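Local coordinates for TlmII (Streptoalloteichus hindustanus, PDB 4HVM), which takes part in tallysomycin biosynthesis as a condensation-domain protein of the nonribosomal peptide synthetase kind, and probably binds phosphopantetheine, at residues 135-139 / 154-158; 245-251 / 449-454; 273-277 / 303-307. One frame throughout, in Å; residues are numbered along the deposited sequence.

Interaction 1 (135-139 / 154-158); sequences VLGVV and LGAVW
Leu136 reaches from the strand into a notch made by Leu154, Val157 and Trp158 of the helix, the well-packed part of the contact, where it buries the most surface. Its CG stands anti to the backbone N (chi1 179°), which carries methyl CD2 out to the helix, 3.6 Å from Val157 CB. The same methyl meets the pyrrole side of Trp158 at an oblique tilt, CD2 to NE1 3.7 Å. Leu154 slides past Leu136 in the opposite direction: its CD2 lies 3.7 Å from Leu136 CD2 and 3.5 Å from Leu136 O, while its CG takes Val138 CG1 at 3.7 Å. An alanine in place of Leu154 removes CG and both methyls and would probably open a gap beside Leu136 and Val138. Away from the strand the helix is looser: Gly155 is partly exposed, and Ala156 turns to Val59, Phe165 and Tyr170. Segments 135-139 and 154-158 run at 141°, their axes 9.4 Å apart, a helix laid on a mixed sheet as in the CoA-dependent acyltransferase fold, where the link between them holds the position of the HHxxxDG motif of condensation domains, degenerate here as HQMLLDA, with glutamine for the second histidine.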
ATOM      1  N   VAL A 135     -20.269  -6.110  -7.546  1.00 23.83           N
ATOM      2  CA  VAL A 135     -18.977  -5.732  -6.985  1.00 18.70           C
ATOM      3  C   VAL A 135     -19.075  -5.465  -5.488  1.00 15.08           C
ATOM      4  O   VAL A 135     -19.886  -4.653  -5.045  1.00 25.30           O
ATOM      5  CB  VAL A 135     -18.389  -4.491  -7.681  1.00 18.87           C
ATOM      6  CG1 VAL A 135     -17.187  -3.967  -6.907  1.00 13.40           C
ATOM      7  CG2 VAL A 135     -18.002  -4.821  -9.112  1.00 22.22           C
ATOM      8  N   LEU A 136     -18.249  -6.164  -4.717  1.00 16.70           N
ATOM      9  CA  LEU A 136     -18.115  -5.890  -3.293  1.00 14.40           C
ATOM     10  C   LEU A 136     -16.848  -5.079  -3.086  1.00 17.44           C
ATOM     11  O   LEU A 136     -15.744  -5.594  -3.250  1.00 27.40           O
ATOM     12  CB  LEU A 136     -18.032  -7.189  -2.495  1.00 15.11           C
ATOM     13  CG  LEU A 136     -17.864  -7.026  -0.982  1.00 24.55           C
ATOM     14  CD1 LEU A 136     -19.178  -6.657  -0.295  1.00 15.63           C
ATOM     15  CD2 LEU A 136     -17.264  -8.279  -0.374  1.00 22.83           C
ATOM     16  N   GLY A 137     -17.001  -3.809  -2.735  1.00 15.93           N
ATOM     17  CA  GLY A 137     -15.853  -2.936  -2.582  1.00 11.71           C
ATOM     18  C   GLY A 137     -15.654  -2.455  -1.160  1.00 16.71           C
ATOM     19  O   GLY A 137     -16.601  -2.394  -0.376  1.00 19.45           O
ATOM     20  N   VAL A 138     -14.414  -2.115  -0.827  1.00 15.52           N
ATOM     21  CA  VAL A 138     -14.105  -1.556   0.482  1.00 10.72           C
ATOM     22  C   VAL A 138     -13.362  -0.232   0.333  1.00 21.66           C
ATOM     23  O   VAL A 138     -12.429  -0.108  -0.462  1.00 20.24           O
ATOM     24  CB  VAL A 138     -13.285  -2.541   1.357  1.00 10.80           C
ATOM     25  CG1 VAL A 138     -11.993  -2.952   0.661  1.00 14.77           C
ATOM     26  CG2 VAL A 138     -12.991  -1.935   2.719  1.00 10.85           C
ATOM     27  N   VAL A 139     -13.805   0.766   1.087  1.00 20.41           N
ATOM     28  CA  VAL A 139     -13.134   2.058   1.129  1.00 10.17           C
ATOM     29  C   VAL A 139     -12.702   2.321   2.564  1.00 16.98           C
ATOM     30  O   VAL A 139     -13.538   2.582   3.427  1.00 17.97           O
ATOM     31  CB  VAL A 139     -14.060   3.183   0.657  1.00 10.51           C
ATOM     32  CG1 VAL A 139     -13.342   4.519   0.716  1.00 10.50           C
ATOM     33  CG2 VAL A 139     -14.555   2.899  -0.752  1.00 10.47           C
ATOM     34  N   LEU A 154     -12.656  -8.223   2.518  1.00 22.46           N
ATOM     35  CA  LEU A 154     -13.494  -8.534   1.363  1.00 23.43           C
ATOM     36  C   LEU A 154     -13.698 -10.038   1.217  1.00 22.64           C
ATOM     37  O   LEU A 154     -14.793 -10.495   0.884  1.00 20.47           O
ATOM     38  CB  LEU A 154     -12.889  -7.961   0.079  1.00 13.08           C
ATOM     39  CG  LEU A 154     -12.934  -6.441  -0.088  1.00 12.13           C
ATOM     40  CD1 LEU A 154     -12.265  -6.018  -1.387  1.00 15.60           C
ATOM     41  CD2 LEU A 154     -14.367  -5.944  -0.038  1.00 12.43           C
ATOM     42  N   GLY A 155     -12.639 -10.801   1.464  1.00 24.41           N
ATOM     43  CA  GLY A 155     -12.718 -12.248   1.406  1.00 21.95           C
ATOM     44  C   GLY A 155     -13.602 -12.799   2.506  1.00 27.63           C
ATOM     45  O   GLY A 155     -14.347 -13.757   2.297  1.00 34.75           O
ATOM     46  N   ALA A 156     -13.524 -12.182   3.681  1.00 17.37           N
ATOM     47  CA  ALA A 156     -14.309 -12.613   4.833  1.00 25.20           C
ATOM     48  C   ALA A 156     -15.811 -12.444   4.602  1.00 28.00           C
ATOM     49  O   ALA A 156     -16.615 -13.233   5.102  1.00 31.77           O
ATOM     50  CB  ALA A 156     -13.878 -11.856   6.081  1.00 17.96           C
ATOM     51  N   VAL A 157     -16.183 -11.416   3.846  1.00 29.36           N
ATOM     52  CA  VAL A 157     -17.586 -11.168   3.533  1.00 27.91           C
ATOM     53  C   VAL A 157     -18.145 -12.275   2.647  1.00 32.83           C
ATOM     54  O   VAL A 157     -19.247 -12.772   2.878  1.00 36.71           O
ATOM     55  CB  VAL A 157     -17.786  -9.801   2.851  1.00 22.52           C
ATOM     56  CG1 VAL A 157     -19.244  -9.608   2.467  1.00 18.18           C
ATOM     57  CG2 VAL A 157     -17.320  -8.678   3.768  1.00 19.99           C
ATOM     58  N   TRP A 158     -17.377 -12.668   1.639  1.00 34.70           N
ATOM     59  CA  TRP A 158     -17.788 -13.759   0.764  1.00 35.27           C
ATOM     60  C   TRP A 158     -17.797 -15.097   1.497  1.00 41.76           C
ATOM     61  O   TRP A 158     -18.585 -15.987   1.174  1.00 47.04           O
ATOM     62  CB  TRP A 158     -16.893 -13.828  -0.474  1.00 23.14           C
ATOM     63  CG  TRP A 158     -17.246 -12.808  -1.519  1.00 26.20           C
ATOM     64  CD1 TRP A 158     -16.513 -11.717  -1.886  1.00 29.64           C
ATOM     65  CD2 TRP A 158     -18.432 -12.783  -2.323  1.00 30.22           C
ATOM     66  NE1 TRP A 158     -17.167 -11.018  -2.876  1.00 35.40           N
ATOM     67  CE2 TRP A 158     -18.348 -11.653  -3.161  1.00 32.29           C
ATOM     68  CE3 TRP A 158     -19.555 -13.610  -2.418  1.00 32.96           C
ATOM     69  CZ2 TRP A 158     -19.345 -11.329  -4.082  1.00 36.41           C
ATOM     70  CZ3 TRP A 158     -20.544 -13.287  -3.332  1.00 36.70           C
ATOM     71  CH2 TRP A 158     -20.433 -12.157  -4.151  1.00 37.97           C
TER

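Interaction 2 (245-251 / 449-454); sequences MAALTAW and GLDAAM
The Trp251 indole presents its benzo side to helix 445-459. Gly449 O sits at the ring edge, near its plane, 3.6 Å from Trp251 CZ3. The methyl of Ala453 comes to the same ring atom at an oblique angle, neither squarely above nor beside it, with CB to Trp251 CZ3 again 3.6 Å. In the ring plane, also at an edge, is Leu248 O of the same helix. Leu317 of helix 314-330 touches the indole as well. CG of Trp251 is anti to the backbone N (chi1 162°), which swings the ring across to the other helix.

One turn back, Leu248 is a fork. Its CD2 rests against Ala453 CB, its CD1 lies 3.6 Å from Met454 CG, and its CB receives Leu450 CD2 at 3.6 Å. Segments 245-251 and 449-454, far apart in sequence, meet here at 122° with axes 10.0 Å apart. Their parent helices, 241-255 and 445-459, both lie on one face of the six-stranded mixed sheet, the layered arrangement of the second lobe of a condensation-type fold, and Leu419 of strand 417-424 touches Met245, Thr249 and Leu450.

Beyond Leu248 the two selenomethionines close the row. Met245, bent at both chi2 and chi3, brings CE to within 3.6 Å of Met454 SE, the two chains crossing at a slant; Leu230 of helix 224-231 touches both. Thr249 turns its hydroxyl back into its own helix, OG1 donating to Met245 O at 2.9 Å from above the carbonyl plane. Met245 O takes a second donor from Thr249, the helical N-H.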
HETATM    1  N   MSE A 245      11.125  -4.928  -9.502  1.00 27.28           N
HETATM    2  CA  MSE A 245      10.774  -3.561  -9.873  1.00 28.81           C
HETATM    3  C   MSE A 245      11.806  -2.561  -9.379  1.00 29.29           C
HETATM    4  O   MSE A 245      12.271  -1.713 -10.138  1.00 24.98           O
HETATM    5  CB  MSE A 245       9.403  -3.189  -9.313  1.00 35.94           C
HETATM    6  CG  MSE A 245       8.241  -3.767 -10.085  1.00 40.57           C
HETATM    7 SE   MSE A 245       8.152  -3.040 -11.887  0.70 64.33          SE
HETATM    8  CE  MSE A 245       9.036  -4.481 -12.865  1.00 18.65           C
ATOM      9  N   ALA A 246      12.150  -2.657  -8.100  1.00 26.78           N
ATOM     10  CA  ALA A 246      13.113  -1.749  -7.492  1.00 26.16           C
ATOM     11  C   ALA A 246      14.476  -1.821  -8.175  1.00 25.32           C
ATOM     12  O   ALA A 246      15.153  -0.804  -8.330  1.00 27.18           O
ATOM     13  CB  ALA A 246      13.248  -2.042  -6.008  1.00 29.62           C
ATOM     14  N   ALA A 247      14.868  -3.022  -8.589  1.00 22.97           N
ATOM     15  CA  ALA A 247      16.145  -3.217  -9.260  1.00 18.95           C
ATOM     16  C   ALA A 247      16.139  -2.582 -10.643  1.00 22.37           C
ATOM     17  O   ALA A 247      17.092  -1.907 -11.031  1.00 21.25           O
ATOM     18  CB  ALA A 247      16.468  -4.700  -9.362  1.00 21.64           C
ATOM     19  N   LEU A 248      15.054  -2.800 -11.380  1.00 18.83           N
ATOM     20  CA  LEU A 248      14.948  -2.309 -12.750  1.00 25.22           C
ATOM     21  C   LEU A 248      14.680  -0.809 -12.811  1.00 25.88           C
ATOM     22  O   LEU A 248      15.155  -0.131 -13.722  1.00 27.83           O
ATOM     23  CB  LEU A 248      13.877  -3.082 -13.524  1.00 18.76           C
ATOM     24  CG  LEU A 248      14.240  -4.523 -13.896  1.00 26.35           C
ATOM     25  CD1 LEU A 248      13.088  -5.201 -14.614  1.00 27.50           C
ATOM     26  CD2 LEU A 248      15.505  -4.562 -14.742  1.00 18.82           C
ATOM     27  N   THR A 249      13.928  -0.295 -11.842  1.00 25.14           N
ATOM     28  CA  THR A 249      13.671   1.138 -11.754  1.00 22.76           C
ATOM     29  C   THR A 249      14.962   1.877 -11.430  1.00 27.31           C
ATOM     30  O   THR A 249      15.264   2.912 -12.028  1.00 37.54           O
ATOM     31  CB  THR A 249      12.615   1.469 -10.683  1.00 20.45           C
ATOM     32  OG1 THR A 249      11.371   0.844 -11.019  1.00 23.68           O
ATOM     33  CG2 THR A 249      12.408   2.968 -10.589  1.00 21.29           C
ATOM     34  N   ALA A 250      15.723   1.336 -10.483  1.00 20.82           N
ATOM     35  CA  ALA A 250      17.015   1.901 -10.116  1.00 22.61           C
ATOM     36  C   ALA A 250      17.975   1.834 -11.292  1.00 21.00           C
ATOM     37  O   ALA A 250      18.788   2.733 -11.488  1.00 28.45           O
ATOM     38  CB  ALA A 250      17.600   1.170  -8.920  1.00 20.53           C
ATOM     39  N   TRP A 251      17.872   0.765 -12.075  1.00 26.57           N
ATOM     40  CA  TRP A 251      18.715   0.593 -13.252  1.00 29.62           C
ATOM     41  C   TRP A 251      18.470   1.677 -14.290  1.00 31.13           C
ATOM     42  O   TRP A 251      19.413   2.285 -14.793  1.00 36.36           O
ATOM     43  CB  TRP A 251      18.489  -0.778 -13.887  1.00 29.64           C
ATOM     44  CG  TRP A 251      18.980  -0.865 -15.304  1.00 26.61           C
ATOM     45  CD1 TRP A 251      20.269  -1.035 -15.718  1.00 24.61           C
ATOM     46  CD2 TRP A 251      18.183  -0.792 -16.494  1.00 24.71           C
ATOM     47  NE1 TRP A 251      20.325  -1.073 -17.090  1.00 25.78           N
ATOM     48  CE2 TRP A 251      19.058  -0.925 -17.590  1.00 22.05           C
ATOM     49  CE3 TRP A 251      16.816  -0.627 -16.738  1.00 21.66           C
ATOM     50  CZ2 TRP A 251      18.612  -0.897 -18.909  1.00 34.02           C
ATOM     51  CZ3 TRP A 251      16.374  -0.600 -18.050  1.00 26.53           C
ATOM     52  CH2 TRP A 251      17.270  -0.734 -19.117  1.00 29.52           C
ATOM     53  N   GLY A 449      11.616   1.398 -21.120  1.00 28.08           N
ATOM     54  CA  GLY A 449      12.861   0.861 -20.600  1.00 18.64           C
ATOM     55  C   GLY A 449      12.641  -0.368 -19.737  1.00 34.96           C
ATOM     56  O   GLY A 449      13.336  -1.373 -19.886  1.00 36.64           O
ATOM     57  N   LEU A 450      11.672  -0.284 -18.831  1.00 29.80           N
ATOM     58  CA  LEU A 450      11.320  -1.412 -17.979  1.00 20.53           C
ATOM     59  C   LEU A 450      10.825  -2.589 -18.806  1.00 24.32           C
ATOM     60  O   LEU A 450      11.157  -3.738 -18.520  1.00 33.31           O
ATOM     61  CB  LEU A 450      10.244  -1.017 -16.969  1.00 17.11           C
ATOM     62  CG  LEU A 450      10.613  -0.067 -15.834  1.00 22.30           C
ATOM     63  CD1 LEU A 450       9.461   0.057 -14.848  1.00 27.95           C
ATOM     64  CD2 LEU A 450      11.868  -0.539 -15.127  1.00 22.65           C
ATOM     65  N   ASP A 451      10.024  -2.295 -19.828  1.00 20.78           N
ATOM     66  CA  ASP A 451       9.438  -3.326 -20.679  1.00 21.86           C
ATOM     67  C   ASP A 451      10.503  -4.175 -21.362  1.00 24.14           C
ATOM     68  O   ASP A 451      10.419  -5.402 -21.371  1.00 29.04           O
ATOM     69  CB  ASP A 451       8.513  -2.695 -21.720  1.00 24.79           C
ATOM     70  CG  ASP A 451       7.738  -3.726 -22.513  1.00 33.17           C
ATOM     71  OD1 ASP A 451       7.547  -4.855 -22.012  1.00 35.76           O
ATOM     72  OD2 ASP A 451       7.313  -3.401 -23.641  1.00 39.96           O
ATOM     73  N   ALA A 452      11.507  -3.514 -21.928  1.00 23.20           N
ATOM     74  CA  ALA A 452      12.600  -4.212 -22.587  1.00 25.07           C
ATOM     75  C   ALA A 452      13.452  -4.956 -21.570  1.00 26.49           C
ATOM     76  O   ALA A 452      13.864  -6.092 -21.803  1.00 28.09           O
ATOM     77  CB  ALA A 452      13.453  -3.236 -23.374  1.00 19.62           C
ATOM     78  N   ALA A 453      13.705  -4.309 -20.439  1.00 27.39           N
ATOM     79  CA  ALA A 453      14.553  -4.887 -19.406  1.00 24.58           C
ATOM     80  C   ALA A 453      13.918  -6.130 -18.792  1.00 24.61           C
ATOM     81  O   ALA A 453      14.612  -7.096 -18.476  1.00 22.37           O
ATOM     82  CB  ALA A 453      14.857  -3.854 -18.332  1.00 17.88           C
HETATM   83  N   MSE A 454      12.597  -6.107 -18.631  1.00 24.14           N
HETATM   84  CA  MSE A 454      11.877  -7.250 -18.080  1.00 16.85           C
HETATM   85  C   MSE A 454      11.964  -8.457 -19.003  1.00 23.32           C
HETATM   86  O   MSE A 454      12.217  -9.576 -18.554  1.00 20.59           O
HETATM   87  CB  MSE A 454      10.414  -6.895 -17.816  1.00 16.30           C
HETATM   88  CG  MSE A 454      10.176  -6.200 -16.491  1.00 15.84           C
HETATM   89 SE   MSE A 454       8.296  -5.856 -16.159  0.65 34.36          SE
HETATM   90  CE  MSE A 454       8.004  -4.562 -17.579  1.00 48.73           C
TER

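Interaction 3 (273-277 / 303-307); sequences DSLYL and GVDLT
Asp273 meets the other strand's exit through its backbone: its O accepts the N-H of Leu306 at 2.8 Å, in the carbonyl plane, though the bond is bent at the hydrogen (138°). The residue itself is exposed and poorly ordered, at the edge of an unmodelled loop. Nearby, Asp305 OD1 takes the hydroxyl of Thr307 OG1 at 2.6 Å on its syn side, a bond that ties the end of segment 303-307 to itself.

Ser274 faces Asp305 in a non-hydrogen-bonded antiparallel pair, and its CA lies 3.3 Å from Val304 O. Leu275 follows as the hydrogen-bonded partner of Val304, with Leu275 N to Val304 O 3.0 Å and Val304 N to Leu275 O 2.8 Å, both fairly straight. Its side chain turns to the opposite face, where CB packs on Leu306 CD1 at 3.8 Å and Ala250 of helix 241-255 lies beyond.

Tyr276 returns to the face of Ser274. Its CG sits anti to the carbonyl carbon (chi1 -81°), and the ring folds across onto the neighbouring strand to cover Gly303, whose CA stands 3.6 Å from the ring centroid in a CH-pi contact over one face. An aromatic ring shielding a cross-strand glycine is a known antiparallel motif. Leu277 goes back to the helix-covered side, its CD1 crossing Val304 CG2 at 4.2 Å.

Register thus rests on backbone bonds, while the alternation sorts the side chains: Leu275, Leu277 and Val304 feed the apolar layer under the helix, whereas the face of Ser274, Tyr276, Gly303 and Asp305 is more polar and partly exposed, strand 297-305 being the last of the sheet within this chain.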
ATOM      1  N   ASP A 273      27.270   6.621  -8.101  1.00 50.36           N
ATOM      2  CA  ASP A 273      27.408   6.242  -6.699  1.00 58.51           C
ATOM      3  C   ASP A 273      26.287   5.298  -6.253  1.00 52.57           C
ATOM      4  O   ASP A 273      26.345   4.089  -6.495  1.00 54.15           O
ATOM      5  CB  ASP A 273      27.444   7.490  -5.809  1.00 67.86           C
ATOM      6  CG  ASP A 273      27.937   7.195  -4.405  1.00 76.39           C
ATOM      7  OD1 ASP A 273      28.902   6.412  -4.266  1.00 69.13           O
ATOM      8  OD2 ASP A 273      27.361   7.749  -3.442  1.00 82.85           O
ATOM      9  N   SER A 274      25.270   5.852  -5.598  1.00 37.32           N
ATOM     10  CA  SER A 274      24.145   5.053  -5.120  1.00 36.75           C
ATOM     11  C   SER A 274      22.815   5.798  -5.225  1.00 33.18           C
ATOM     12  O   SER A 274      22.780   7.021  -5.366  1.00 36.52           O
ATOM     13  CB  SER A 274      24.374   4.599  -3.677  1.00 30.26           C
ATOM     14  OG  SER A 274      24.333   5.697  -2.786  1.00 38.12           O
ATOM     15  N   LEU A 275      21.725   5.039  -5.144  1.00 19.75           N
ATOM     16  CA  LEU A 275      20.374   5.570  -5.277  1.00 21.93           C
ATOM     17  C   LEU A 275      19.471   4.999  -4.184  1.00 25.24           C
ATOM     18  O   LEU A 275      19.460   3.789  -3.950  1.00 33.85           O
ATOM     19  CB  LEU A 275      19.814   5.221  -6.656  1.00 13.82           C
ATOM     20  CG  LEU A 275      18.386   5.667  -6.969  1.00 14.52           C
ATOM     21  CD1 LEU A 275      18.314   7.174  -7.163  1.00 14.85           C
ATOM     22  CD2 LEU A 275      17.854   4.936  -8.188  1.00 21.15           C
ATOM     23  N   TYR A 276      18.712   5.864  -3.518  1.00 18.60           N
ATOM     24  CA  TYR A 276      17.870   5.426  -2.404  1.00 11.68           C
ATOM     25  C   TYR A 276      16.383   5.376  -2.736  1.00 14.36           C
ATOM     26  O   TYR A 276      15.811   6.340  -3.237  1.00 25.67           O
ATOM     27  CB  TYR A 276      18.115   6.288  -1.167  1.00 17.52           C
ATOM     28  CG  TYR A 276      19.349   5.869  -0.414  1.00 23.47           C
ATOM     29  CD1 TYR A 276      20.613   6.250  -0.847  1.00 22.11           C
ATOM     30  CD2 TYR A 276      19.254   5.079   0.722  1.00 25.57           C
ATOM     31  CE1 TYR A 276      21.749   5.862  -0.164  1.00 26.57           C
ATOM     32  CE2 TYR A 276      20.380   4.685   1.414  1.00 29.40           C
ATOM     33  CZ  TYR A 276      21.625   5.078   0.969  1.00 28.31           C
ATOM     34  OH  TYR A 276      22.742   4.680   1.665  1.00 21.54           O
ATOM     35  N   LEU A 277      15.767   4.239  -2.436  1.00 15.74           N
ATOM     36  CA  LEU A 277      14.369   3.999  -2.764  1.00 15.88           C
ATOM     37  C   LEU A 277      13.532   3.769  -1.511  1.00 16.46           C
ATOM     38  O   LEU A 277      14.058   3.700  -0.401  1.00 18.76           O
ATOM     39  CB  LEU A 277      14.230   2.788  -3.688  1.00  9.40           C
ATOM     40  CG  LEU A 277      14.673   2.861  -5.150  1.00 31.50           C
ATOM     41  CD1 LEU A 277      16.187   2.958  -5.310  1.00 31.64           C
ATOM     42  CD2 LEU A 277      14.143   1.655  -5.909  1.00 35.07           C
ATOM     43  N   GLY A 303      19.197   1.603  -0.029  1.00 12.88           N
ATOM     44  CA  GLY A 303      19.985   2.142  -1.119  1.00 14.15           C
ATOM     45  C   GLY A 303      20.591   1.083  -2.021  1.00 19.60           C
ATOM     46  O   GLY A 303      21.129   0.082  -1.550  1.00 20.38           O
ATOM     47  N   VAL A 304      20.497   1.308  -3.327  1.00 20.55           N
ATOM     48  CA  VAL A 304      21.135   0.442  -4.308  1.00 11.36           C
ATOM     49  C   VAL A 304      22.471   1.054  -4.726  1.00 26.31           C
ATOM     50  O   VAL A 304      22.517   2.171  -5.242  1.00 24.57           O
ATOM     51  CB  VAL A 304      20.243   0.253  -5.548  1.00 11.32           C
ATOM     52  CG1 VAL A 304      20.873  -0.732  -6.510  1.00 13.84           C
ATOM     53  CG2 VAL A 304      18.861  -0.220  -5.136  1.00 10.41           C
ATOM     54  N   ASP A 305      23.557   0.325  -4.490  1.00 25.39           N
ATOM     55  CA  ASP A 305      24.885   0.807  -4.848  1.00 27.76           C
ATOM     56  C   ASP A 305      25.175   0.543  -6.318  1.00 26.50           C
ATOM     57  O   ASP A 305      25.339  -0.600  -6.730  1.00 21.43           O
ATOM     58  CB  ASP A 305      25.946   0.146  -3.969  1.00 33.65           C
ATOM     59  CG  ASP A 305      27.323   0.748  -4.164  1.00 39.34           C
ATOM     60  OD1 ASP A 305      27.424   1.842  -4.763  1.00 42.66           O
ATOM     61  OD2 ASP A 305      28.304   0.120  -3.709  1.00 39.55           O
ATOM     62  N   LEU A 306      25.250   1.612  -7.104  1.00 28.60           N
ATOM     63  CA  LEU A 306      25.400   1.498  -8.550  1.00 29.64           C
ATOM     64  C   LEU A 306      26.820   1.820  -9.008  1.00 37.80           C
ATOM     65  O   LEU A 306      27.052   2.064 -10.194  1.00 45.30           O
ATOM     66  CB  LEU A 306      24.431   2.463  -9.234  1.00 28.40           C
ATOM     67  CG  LEU A 306      22.986   2.474  -8.731  1.00 26.25           C
ATOM     68  CD1 LEU A 306      22.328   3.799  -9.077  1.00 21.76           C
ATOM     69  CD2 LEU A 306      22.202   1.317  -9.329  1.00 27.78           C
ATOM     70  N   THR A 307      27.764   1.800  -8.071  1.00 32.93           N
ATOM     71  CA  THR A 307      29.099   2.363  -8.289  1.00 33.08           C
ATOM     72  C   THR A 307      29.879   1.846  -9.504  1.00 41.96           C
ATOM     73  O   THR A 307      30.230   2.621 -10.393  1.00 53.89           O
ATOM     74  CB  THR A 307      29.980   2.229  -7.035  1.00 29.75           C
ATOM     75  OG1 THR A 307      29.389   2.964  -5.956  1.00 33.14           O
ATOM     76  CG2 THR A 307      31.371   2.779  -7.306  1.00 30.16           C
TER

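Interactions 1 and 2 are buried and held across their segments by apolar side chains; interaction 3 is partly exposed and works mainly through main-chain hydrogen bonds. The first belongs to the five-stranded sheet, a different lobe from the other two, with its centre about 33 Å from that of interaction 2 and about 40 Å from that of interaction 3. Interactions 2 and 3 share one layer: helix 241-255, which packs against helix 445-459 on one side, sets Ala246 and Ala250 on Leu275, Leu277 and Val304 with the other. Helix on strand, helix on helix and strand beside strand are all represented, with polar side chains most evident where the last two strands of the sheet reach the surface.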